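Local coordinates for 361aa long hypothetical D-aminopeptidase (Pyrococcus horikoshii, PDB 2DRH) that is probably an aminopeptidase of the S58 peptidase family, at the interface of chains A and B. Numbering follows the deposited sequence. Chains: chain A/B, 361aa long hypothetical D-aminopeptidase.

The interface of chains A and B. Residues chain A 85, 127-131; chain B 79, 101-102, 137.
The amine NZ of B:Lys79 reaches into chain A and is gripped from several directions. The shortest bond, 2.6 Å, runs from B:Lys79 NZ to the amide oxygen OE1 of A:Gln85; the donor lies in the carbonyl plane on a lone pair, with a C=O...N angle of 129°. Water 1, 2.8 Å from B:Lys79 NZ, also takes the N-H of A:Gln85 NE2 almost straight (174° at H), so partners at both ends of the amide support its modelled orientation and would resist its turning. The hydroxyl OG of A:Ser128 adds a weak bond from NZ. B:Lys79 bends at chi2 (64°) and then runs extended past A:Asn130, the CE of B:Lys79 lying 3.7 Å from A:Asn130 CA. An alanine here would probably leave A:Gln85 OE1 without its amine donor, free the amide to turn and open a gap beside A:Asn130. On the other flank, the methyl CG2 of B:Thr101 packs 3.6 Å from A:Ser128 CB, while A:Val129 CG1 meets B:Leu102 CD2 at 4.0 Å, these side chains crossing at about a right angle. Water 2 links B:Asn137 ND2 to the backbone N of A:Ser128, and water 3 joins the carbonyl oxygens of A:Val129 and B:Thr101. In the fold, the loop leading into strand 132-136 of chain A, flanked by helix 83-89, faces loops and 3-10 helix 101-103 of chain B, one patch of a two-fold symmetric interface within the deposited tetramer, which may not be the assembly in solution.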
loop_
_atom_site.group_PDB
_atom_site.type_symbol
_atom_site.label_atom_id
_atom_site.label_comp_id
_atom_site.label_asym_id
_atom_site.label_seq_id
_atom_site.Cartn_x
_atom_site.Cartn_y
_atom_site.Cartn_z
ATOM N N GLN A 85 -1.730 12.864 -1.829
ATOM C CA GLN A 85 -1.868 13.679 -0.628
ATOM C C GLN A 85 -3.145 13.306 0.116
ATOM O O GLN A 85 -3.206 13.416 1.333
ATOM C CB GLN A 85 -1.870 15.180 -0.966
ATOM C CG GLN A 85 -1.805 16.086 0.282
ATOM C CD GLN A 85 -1.424 17.519 -0.041
ATOM O OE1 GLN A 85 -0.426 17.769 -0.728
ATOM N NE2 GLN A 85 -2.214 18.476 0.459
ATOM N N GLY A 127 0.959 27.257 2.234
ATOM C CA GLY A 127 1.357 26.270 1.243
ATOM C C GLY A 127 0.576 26.276 -0.060
ATOM O O GLY A 127 -0.204 27.191 -0.325
ATOM N N SER A 128 0.791 25.247 -0.877
ATOM C CA SER A 128 0.112 25.138 -2.165
ATOM C C SER A 128 -1.229 24.431 -2.004
ATOM O O SER A 128 -1.819 24.449 -0.928
ATOM C CB SER A 128 0.989 24.375 -3.167
ATOM O OG SER A 128 1.145 23.018 -2.788
ATOM N N VAL A 129 -1.710 23.803 -3.072
ATOM C CA VAL A 129 -2.987 23.109 -3.016
ATOM C C VAL A 129 -2.978 21.816 -3.814
ATOM O O VAL A 129 -2.305 21.706 -4.840
ATOM C CB VAL A 129 -4.129 24.020 -3.519
ATOM C CG1 VAL A 129 -3.859 24.456 -4.948
ATOM C CG2 VAL A 129 -5.456 23.297 -3.410
ATOM N N ASN A 130 -3.749 20.844 -3.333
ATOM C CA ASN A 130 -3.836 19.533 -3.958
ATOM C C ASN A 130 -5.125 19.324 -4.757
ATOM O O ASN A 130 -6.108 18.788 -4.247
ATOM C CB ASN A 130 -3.700 18.461 -2.875
ATOM C CG ASN A 130 -3.646 17.057 -3.443
ATOM O OD1 ASN A 130 -2.898 16.778 -4.387
ATOM N ND2 ASN A 130 -4.434 16.162 -2.867
ATOM N N PRO A 131 -5.137 19.751 -6.028
ATOM C CA PRO A 131 -6.333 19.581 -6.854
ATOM C C PRO A 131 -6.666 18.111 -7.062
ATOM O O PRO A 131 -5.779 17.294 -7.323
ATOM C CB PRO A 131 -5.959 20.292 -8.153
ATOM C CG PRO A 131 -4.473 20.146 -8.208
ATOM C CD PRO A 131 -4.072 20.426 -6.790
ATOM N N LYS B 79 2.008 16.716 -5.088
ATOM C CA LYS B 79 0.933 16.617 -6.070
ATOM C C LYS B 79 1.381 15.940 -7.380
ATOM O O LYS B 79 1.260 16.508 -8.464
ATOM C CB LYS B 79 0.379 18.018 -6.366
ATOM C CG LYS B 79 -0.424 18.668 -5.221
ATOM C CD LYS B 79 0.410 18.946 -3.957
ATOM C CE LYS B 79 -0.281 19.993 -3.041
ATOM N NZ LYS B 79 0.361 20.093 -1.699
ATOM N N THR B 101 4.847 23.146 -8.194
ATOM C CA THR B 101 3.549 22.614 -7.764
ATOM C C THR B 101 2.346 23.094 -8.596
ATOM O O THR B 101 1.518 22.307 -9.032
ATOM C CB THR B 101 3.320 22.943 -6.287
ATOM O OG1 THR B 101 4.450 22.519 -5.524
ATOM C CG2 THR B 101 2.075 22.205 -5.780
ATOM N N LEU B 102 2.212 24.425 -8.772
ATOM C CA LEU B 102 1.000 24.928 -9.427
ATOM C C LEU B 102 1.055 24.848 -10.964
ATOM O O LEU B 102 0.130 25.228 -11.665
ATOM C CB LEU B 102 0.745 26.371 -8.989
ATOM C CG LEU B 102 0.448 26.506 -7.490
ATOM C CD1 LEU B 102 -0.088 27.892 -7.131
ATOM C CD2 LEU B 102 -0.597 25.516 -6.982
ATOM N N ASN B 137 7.611 22.982 -4.504
ATOM C CA ASN B 137 7.075 24.333 -4.345
ATOM C C ASN B 137 8.199 25.364 -4.223
ATOM O O ASN B 137 8.879 25.428 -3.197
ATOM C CB ASN B 137 6.189 24.377 -3.088
ATOM C CG ASN B 137 5.370 25.656 -2.980
ATOM O OD1 ASN B 137 5.804 26.723 -3.405
ATOM N ND2 ASN B 137 4.184 25.550 -2.384
HETATM O O HOH W 1 -1.756 21.163 -0.198
HETATM O O HOH W 2 3.358 23.301 -0.326
HETATM O O HOH W 3 -1.381 21.970 -7.956
#